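Aspartate--tRNA(Asp/Asn) ligase (Thermus thermophilus, PDB 1N9W) attaches L-aspartate to both tRNA(Asp) and tRNA(Asn), first activating the amino acid with ATP to aspartyl-AMP and then transferring it to the tRNA acceptor end. Local coordinates at residues R136-L139 and D140-F144; D226-D229 and L230-L233; Q184-V187 and G188-R192. All blocks are in the same frame, centred on the assembly; numbering follows the deposited sequence.

Contact 1: residues R136-L139 and D140-F144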
loop_
_atom_site.group_PDB
_atom_site.type_symbol
_atom_site.label_atom_id
_atom_site.label_comp_id
_atom_site.label_asym_id
_atom_site.label_seq_id
_atom_site.Cartn_x
_atom_site.Cartn_y
_atom_site.Cartn_z
ATOM N N ARG B 136 -0.072 -6.516 4.832
ATOM C CA ARG B 136 -0.360 -6.984 3.480
ATOM C C ARG B 136 0.129 -8.413 3.197
ATOM O O ARG B 136 -0.530 -9.163 2.472
ATOM C CB ARG B 136 0.247 -6.029 2.441
ATOM C CG ARG B 136 -0.231 -4.582 2.531
ATOM C CD ARG B 136 -0.159 -3.909 1.151
ATOM N NE ARG B 136 -0.336 -2.452 1.184
ATOM C CZ ARG B 136 0.623 -1.584 1.491
ATOM N NH1 ARG B 136 1.843 -2.020 1.791
ATOM N NH2 ARG B 136 0.363 -0.278 1.499
ATOM N N ARG B 137 1.279 -8.780 3.756
ATOM C CA ARG B 137 1.836 -10.111 3.547
ATOM C C ARG B 137 0.919 -11.171 4.152
ATOM O O ARG B 137 0.503 -12.098 3.460
ATOM C CB ARG B 137 3.230 -10.227 4.185
ATOM C CG ARG B 137 4.075 -11.394 3.657
ATOM C CD ARG B 137 5.223 -11.802 4.593
ATOM N NE ARG B 137 6.276 -10.798 4.787
ATOM C CZ ARG B 137 7.055 -10.302 3.825
ATOM N NH1 ARG B 137 6.907 -10.704 2.571
ATOM N NH2 ARG B 137 8.006 -9.424 4.119
ATOM N N TYR B 138 0.599 -11.032 5.435
ATOM C CA TYR B 138 -0.258 -12.013 6.091
ATOM C C TYR B 138 -1.564 -12.210 5.338
ATOM O O TYR B 138 -1.952 -13.336 5.058
ATOM C CB TYR B 138 -0.575 -11.604 7.537
ATOM C CG TYR B 138 -1.551 -12.560 8.195
ATOM C CD1 TYR B 138 -1.135 -13.817 8.651
ATOM C CD2 TYR B 138 -2.913 -12.252 8.265
ATOM C CE1 TYR B 138 -2.056 -14.746 9.144
ATOM C CE2 TYR B 138 -3.840 -13.171 8.754
ATOM C CZ TYR B 138 -3.400 -14.418 9.190
ATOM O OH TYR B 138 -4.308 -15.339 9.644
ATOM N N LEU B 139 -2.235 -11.113 5.006
ATOM C CA LEU B 139 -3.501 -11.202 4.290
ATOM C C LEU B 139 -3.338 -11.761 2.870
ATOM O O LEU B 139 -4.167 -12.560 2.423
ATOM C CB LEU B 139 -4.193 -9.833 4.271
ATOM C CG LEU B 139 -4.621 -9.317 5.665
ATOM C CD1 LEU B 139 -5.035 -7.851 5.577
ATOM C CD2 LEU B 139 -5.774 -10.181 6.224
ATOM N N ASP B 140 -2.288 -11.353 2.155
ATOM C CA ASP B 140 -2.054 -11.878 0.799
ATOM C C ASP B 140 -1.896 -13.403 0.859
ATOM O O ASP B 140 -2.396 -14.110 -0.006
ATOM C CB ASP B 140 -0.778 -11.289 0.164
ATOM C CG ASP B 140 -0.971 -9.872 -0.383
ATOM O OD1 ASP B 140 -2.134 -9.441 -0.585
ATOM O OD2 ASP B 140 0.059 -9.195 -0.632
ATOM N N ARG B 141 -1.182 -13.898 1.870
ATOM C CA ARG B 141 -0.982 -15.336 2.007
ATOM C C ARG B 141 -2.287 -16.081 2.325
ATOM O O ARG B 141 -2.373 -17.290 2.112
ATOM C CB ARG B 141 0.072 -15.631 3.073
ATOM C CG ARG B 141 0.495 -17.096 3.147
ATOM C CD ARG B 141 1.847 -17.230 3.828
ATOM N NE ARG B 141 1.856 -16.455 5.061
ATOM C CZ ARG B 141 2.773 -15.546 5.379
ATOM N NH1 ARG B 141 3.784 -15.283 4.559
ATOM N NH2 ARG B 141 2.659 -14.880 6.520
ATOM N N GLN B 142 -3.290 -15.360 2.834
ATOM C CA GLN B 142 -4.603 -15.944 3.130
ATOM C C GLN B 142 -5.551 -15.662 1.955
ATOM O O GLN B 142 -6.776 -15.674 2.106
ATOM C CB GLN B 142 -5.222 -15.345 4.400
ATOM C CG GLN B 142 -4.424 -15.520 5.686
ATOM C CD GLN B 142 -4.023 -16.960 5.934
ATOM O OE1 GLN B 142 -4.843 -17.872 5.838
ATOM N NE2 GLN B 142 -2.754 -17.169 6.267
ATOM N N ASP B 143 -4.973 -15.373 0.793
ATOM C CA ASP B 143 -5.743 -15.105 -0.412
ATOM C C ASP B 143 -6.578 -13.829 -0.446
ATOM O O ASP B 143 -7.553 -13.748 -1.199
ATOM C CB ASP B 143 -6.656 -16.293 -0.726
ATOM C CG ASP B 143 -6.180 -17.087 -1.926
ATOM O OD1 ASP B 143 -5.044 -17.606 -1.879
ATOM O OD2 ASP B 143 -6.944 -17.186 -2.911
ATOM N N PHE B 144 -6.228 -12.835 0.361
ATOM C CA PHE B 144 -6.973 -11.582 0.317
ATOM C C PHE B 144 -6.502 -10.832 -0.915
ATOM O O PHE B 144 -5.397 -11.066 -1.411
ATOM C CB PHE B 144 -6.694 -10.717 1.545
ATOM C CG PHE B 144 -7.469 -11.119 2.759
ATOM C CD1 PHE B 144 -7.240 -12.345 3.369
ATOM C CD2 PHE B 144 -8.433 -10.266 3.292
ATOM C CE1 PHE B 144 -7.959 -12.722 4.494
ATOM C CE2 PHE B 144 -9.162 -10.629 4.418
ATOM C CZ PHE B 144 -8.926 -11.861 5.024
#
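Leu139 lays its CD2 methyl over the centre of the Phe144 ring, 3.6 Å from the centroid and 5° off the ring normal, a CH-pi contact. Phe144 is placed for this by its own backbone: Phe144 N donates to Leu139 O at 2.9 Å. Gln142 N also donates to Leu139 O, from the opposite face of the carbonyl plane, so two bonds grip this one oxygen. Gln142 CG, anti to its own carbonyl carbon (chi1 -60°), lies over one face of the Tyr138 ring, offset toward the rim and 4.1 Å from the centroid; the bend at chi2 then lays the amide back across the ring, their planes 26° apart. Arg137 CD touches Arg141 NH1 (3.8 Å); Arg141 NH2 makes a salt bridge with Glu240, whereas Arg137 has a long, weak ion pair with Glu244. Asp140 has a hydrogen bond with Tyr194 and a salt bridge to Arg133 of the second subunit, while Asp143 pairs there with Arg39. Asp143 has positive phi, and its N reaches Asp140 O at 3.0 Å. With the Phe144 N bond to Leu139 O, this defines a Schellman motif, Asp143 its C-prime residue, ending helix 119-141 of the class II synthetase domain.

Contact 2: residues D226-D229 and L230-L233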
loop_
_atom_site.group_PDB
_atom_site.type_symbol
_atom_site.label_atom_id
_atom_site.label_comp_id
_atom_site.label_asym_id
_atom_site.label_seq_id
_atom_site.Cartn_x
_atom_site.Cartn_y
_atom_site.Cartn_z
ATOM N N ASP B 226 -19.162 -16.105 12.356
ATOM C CA ASP B 226 -19.563 -15.038 13.278
ATOM C C ASP B 226 -18.425 -14.026 13.442
ATOM O O ASP B 226 -17.394 -14.134 12.776
ATOM C CB ASP B 226 -19.927 -15.627 14.645
ATOM C CG ASP B 226 -18.929 -16.673 15.113
ATOM O OD1 ASP B 226 -17.715 -16.511 14.849
ATOM O OD2 ASP B 226 -19.354 -17.653 15.757
ATOM N N GLU B 227 -18.600 -13.049 14.331
ATOM C CA GLU B 227 -17.567 -12.032 14.546
ATOM C C GLU B 227 -16.285 -12.634 15.119
ATOM O O GLU B 227 -15.217 -12.021 15.059
ATOM C CB GLU B 227 -18.076 -10.917 15.478
ATOM C CG GLU B 227 -18.103 -11.264 16.968
ATOM C CD GLU B 227 -19.222 -12.223 17.346
ATOM O OE1 GLU B 227 -19.309 -12.593 18.535
ATOM O OE2 GLU B 227 -20.016 -12.605 16.460
ATOM N N GLU B 228 -16.396 -13.842 15.661
ATOM C CA GLU B 228 -15.260 -14.533 16.253
ATOM C C GLU B 228 -14.189 -14.848 15.215
ATOM O O GLU B 228 -13.012 -14.986 15.552
ATOM C CB GLU B 228 -15.728 -15.829 16.922
ATOM C CG GLU B 228 -14.768 -16.369 17.966
ATOM C CD GLU B 228 -14.497 -15.360 19.069
ATOM O OE1 GLU B 228 -15.473 -14.784 19.601
ATOM O OE2 GLU B 228 -13.311 -15.140 19.405
ATOM N N ASP B 229 -14.598 -14.977 13.957
ATOM C CA ASP B 229 -13.636 -15.253 12.890
ATOM C C ASP B 229 -12.746 -14.030 12.692
ATOM O O ASP B 229 -11.547 -14.159 12.443
ATOM C CB ASP B 229 -14.341 -15.576 11.570
ATOM C CG ASP B 229 -14.917 -16.971 11.548
ATOM O OD1 ASP B 229 -14.415 -17.841 12.291
ATOM O OD2 ASP B 229 -15.864 -17.209 10.772
ATOM N N LEU B 230 -13.349 -12.850 12.815
ATOM C CA LEU B 230 -12.637 -11.589 12.654
ATOM C C LEU B 230 -11.586 -11.396 13.748
ATOM O O LEU B 230 -10.444 -11.017 13.462
ATOM C CB LEU B 230 -13.629 -10.425 12.673
ATOM C CG LEU B 230 -14.871 -10.587 11.802
ATOM C CD1 LEU B 230 -15.750 -9.347 11.917
ATOM C CD2 LEU B 230 -14.457 -10.811 10.358
ATOM N N MET B 231 -11.974 -11.658 14.998
ATOM C CA MET B 231 -11.057 -11.504 16.130
ATOM C C MET B 231 -9.863 -12.454 16.022
ATOM O O MET B 231 -8.718 -12.043 16.222
ATOM C CB MET B 231 -11.805 -11.705 17.467
ATOM C CG MET B 231 -12.467 -10.418 17.997
ATOM S SD MET B 231 -13.466 -10.556 19.535
ATOM C CE MET B 231 -15.122 -10.746 18.832
ATOM N N ARG B 232 -10.124 -13.715 15.692
ATOM C CA ARG B 232 -9.042 -14.679 15.541
ATOM C C ARG B 232 -8.128 -14.263 14.380
ATOM O O ARG B 232 -6.913 -14.444 14.445
ATOM C CB ARG B 232 -9.610 -16.081 15.298
ATOM C CG ARG B 232 -10.044 -16.798 16.579
ATOM C CD ARG B 232 -11.335 -17.575 16.378
ATOM N NE ARG B 232 -11.298 -18.391 15.166
ATOM C CZ ARG B 232 -12.375 -18.925 14.598
ATOM N NH1 ARG B 232 -13.574 -18.728 15.137
ATOM N NH2 ARG B 232 -12.253 -19.645 13.489
ATOM N N LEU B 233 -8.715 -13.698 13.329
ATOM C CA LEU B 233 -7.943 -13.252 12.182
ATOM C C LEU B 233 -7.031 -12.089 12.574
ATOM O O LEU B 233 -5.836 -12.104 12.294
ATOM C CB LEU B 233 -8.864 -12.798 11.048
ATOM C CG LEU B 233 -8.166 -12.019 9.907
ATOM C CD1 LEU B 233 -7.327 -12.973 9.084
ATOM C CD2 LEU B 233 -9.204 -11.335 9.025
#
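Asp229 and Arg232 form the salt bridge of this first stretch of helix 227-248: Asp229 OD1 lies over one face of the guanidinium, 3.1 Å from both Arg232 NH2 and NH1, with the two group planes 83° apart. One oxygen thus faces the group, instead of two oxygens meeting its edge in plane. Arg232 bends at chi2 and chi3 (48°), which folds its guanidinium back over Asp229. Asp229 OD2 accepts from Ala225 N, tying the side chain to the residues before the helix. Glu228 meets the same guanidinium through its aliphatic part, CG at the edge and 3.9 Å from Arg232 NH1, while its carboxylate pairs with Arg269.

Among the apolar contacts, Met231 CE sits 3.6 Å from Glu227 CG, the two chains running side by side. The Leu230 side chain packs on Met221 and Phe337; an alanine here would probably leave a gap against those two side chains. Leu230 CB also makes a van der Waals contact with the backbone carbonyl at Glu227 O (3.3 Å).

Backbone bonds complete the turn: Met231 N reaches Glu227 O at 3.3 Å, in the carbonyl plane, and Arg232 N reaches Glu228 O at 3.2 Å.

A side-chain cap starts the helix, N-cap Asp226 OD1 accepting weakly from Glu228 N (3.1 Å). The helix begins against the main sheet: Leu230 and Leu233 lie on strand 215-222, Leu230 and Met231 on strand 336-341, and Met231 also on strand 311-315.

Contact 3: residues Q184-V187 and G188-R192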
loop_
_atom_site.group_PDB
_atom_site.type_symbol
_atom_site.label_atom_id
_atom_site.label_comp_id
_atom_site.label_asym_id
_atom_site.label_seq_id
_atom_site.Cartn_x
_atom_site.Cartn_y
_atom_site.Cartn_z
ATOM N N GLN B 184 -17.788 -3.813 1.138
ATOM C CA GLN B 184 -18.747 -4.913 1.199
ATOM C C GLN B 184 -19.008 -5.432 -0.202
ATOM O O GLN B 184 -19.055 -6.642 -0.431
ATOM C CB GLN B 184 -20.046 -4.447 1.843
ATOM C CG GLN B 184 -19.814 -3.830 3.199
ATOM C CD GLN B 184 -21.089 -3.463 3.892
ATOM O OE1 GLN B 184 -21.625 -4.316 4.635
ATOM N NE2 GLN B 184 -21.567 -2.328 3.679
ATOM N N ILE B 185 -19.163 -4.509 -1.139
ATOM C CA ILE B 185 -19.390 -4.880 -2.521
ATOM C C ILE B 185 -18.207 -5.694 -3.018
ATOM O O ILE B 185 -18.383 -6.671 -3.744
ATOM C CB ILE B 185 -19.542 -3.644 -3.415
ATOM C CG1 ILE B 185 -20.773 -2.845 -2.980
ATOM C CG2 ILE B 185 -19.655 -4.064 -4.873
ATOM C CD1 ILE B 185 -20.996 -1.582 -3.781
ATOM N N MET B 186 -16.998 -5.303 -2.628
ATOM C CA MET B 186 -15.828 -6.044 -3.086
ATOM C C MET B 186 -15.740 -7.423 -2.430
ATOM O O MET B 186 -15.069 -8.310 -2.948
ATOM C CB MET B 186 -14.540 -5.230 -2.873
ATOM C CG MET B 186 -14.438 -3.984 -3.773
ATOM S SD MET B 186 -14.845 -4.279 -5.507
ATOM C CE MET B 186 -13.365 -5.076 -6.042
ATOM N N VAL B 187 -16.420 -7.606 -1.301
ATOM C CA VAL B 187 -16.430 -8.910 -0.637
ATOM C C VAL B 187 -17.176 -9.906 -1.536
ATOM O O VAL B 187 -16.874 -11.094 -1.544
ATOM C CB VAL B 187 -17.137 -8.837 0.743
ATOM C CG1 VAL B 187 -17.488 -10.228 1.234
ATOM C CG2 VAL B 187 -16.237 -8.156 1.747
ATOM N N GLY B 188 -18.157 -9.409 -2.286
ATOM C CA GLY B 188 -18.913 -10.273 -3.176
ATOM C C GLY B 188 -18.142 -10.556 -4.454
ATOM O O GLY B 188 -18.514 -11.421 -5.241
ATOM N N VAL B 189 -17.057 -9.813 -4.654
ATOM C CA VAL B 189 -16.219 -9.971 -5.834
ATOM C C VAL B 189 -15.006 -10.854 -5.543
ATOM O O VAL B 189 -14.725 -11.799 -6.285
ATOM C CB VAL B 189 -15.749 -8.585 -6.356
ATOM C CG1 VAL B 189 -14.845 -8.750 -7.576
ATOM C CG2 VAL B 189 -16.961 -7.721 -6.709
ATOM N N PHE B 190 -14.308 -10.565 -4.449
ATOM C CA PHE B 190 -13.104 -11.314 -4.079
ATOM C C PHE B 190 -13.192 -12.100 -2.771
ATOM O O PHE B 190 -12.227 -12.757 -2.379
ATOM C CB PHE B 190 -11.913 -10.352 -4.018
ATOM C CG PHE B 190 -11.535 -9.763 -5.353
ATOM C CD1 PHE B 190 -11.180 -10.588 -6.414
ATOM C CD2 PHE B 190 -11.504 -8.377 -5.537
ATOM C CE1 PHE B 190 -10.796 -10.051 -7.641
ATOM C CE2 PHE B 190 -11.121 -7.826 -6.764
ATOM C CZ PHE B 190 -10.766 -8.664 -7.821
ATOM N N GLU B 191 -14.338 -12.020 -2.100
ATOM C CA GLU B 191 -14.570 -12.747 -0.844
ATOM C C GLU B 191 -13.757 -12.237 0.348
ATOM O O GLU B 191 -14.264 -12.165 1.471
ATOM C CB GLU B 191 -14.273 -14.246 -1.036
ATOM C CG GLU B 191 -15.193 -14.987 -2.014
ATOM C CD GLU B 191 -14.774 -16.444 -2.230
ATOM O OE1 GLU B 191 -14.238 -17.062 -1.279
ATOM O OE2 GLU B 191 -14.995 -16.976 -3.342
ATOM N N ARG B 192 -12.497 -11.893 0.098
ATOM C CA ARG B 192 -11.585 -11.404 1.135
ATOM C C ARG B 192 -10.770 -10.255 0.562
ATOM O O ARG B 192 -10.016 -10.439 -0.397
ATOM C CB ARG B 192 -10.648 -12.542 1.565
ATOM C CG ARG B 192 -11.392 -13.753 2.040
ATOM C CD ARG B 192 -10.716 -15.022 1.585
ATOM N NE ARG B 192 -9.653 -15.423 2.470
ATOM C CZ ARG B 192 -9.830 -16.121 3.587
ATOM N NH1 ARG B 192 -11.043 -16.498 3.959
ATOM N NH2 ARG B 192 -8.779 -16.447 4.337
#
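Met186 and Phe190, one helical turn apart, make the principal side-chain contact at the C-terminal end of helix 181-190, a local, buried turn that leads into strand 192-198 of the largely antiparallel sheet of the class II synthetase core. The evidence for the helix end lies in the backbone. Phe190 N donates to Met186 O at 2.8 Å with an N-H...O angle of 173°, an almost straight bond in a turn whose neighbouring bonds, from Gly188 N, Val189 N and Glu191 N, are weak as the helix frays. The last of these spans 2.8 Å from Glu191 N to Val187 O. Glu191 is also the first residue to leave helical backbone angles, with phi at +69°, and the chain then turns into the strand at Arg192.

The side chains follow the same course. Met186 bends at chi2 (-46°) and again at chi3, which carries CE alongside Phe190, 3.6 Å from CE2. Val189 sets CG2 3.5 Å from Ile185 O, while its other methyl, CG1, lies over the centre of the Phe190 ring, so the ring has contacts from two preceding residues.

Several groups here face the dimer partner. Glu191 OE1 makes salt bridges to Arg39 and Arg2 of the second subunit, and Val189 O accepts from Arg122 of that subunit, while Met186 packs on Phe413 of the second subunit. At the start of the segment Gln184 bonds to Tyr376 and touches Arg352, predicted to bind L-aspartate; the segment directly follows residues 180-183, predicted to form the aspartate region. At the departing end, Glu191 CA comes 2.9 Å from Val187 O in a CA-H...O contact.

How the contacts relate
Along the chain, contact 1 comes first, then contact 3, then contact 2; they run in series, neither nesting nor crossing, and each closes just one or two turns of helix. Contact 1 ends helix 119-141, contact 3 ends helix 181-190 before strand 192-198, and contact 2 begins helix 227-248 after strand 215-222. Contacts 1 and 2 meet where Leu233 CD1 lies 3.5 Å from Tyr138 CE2, joining two helices. Contacts 1 and 3 meet through a probable hydrogen bond from Arg192 NE to Gln142 O (2.9 Å), and both touch the second subunit. Contacts 2 and 3 stay about 6 Å apart at their nearest atoms.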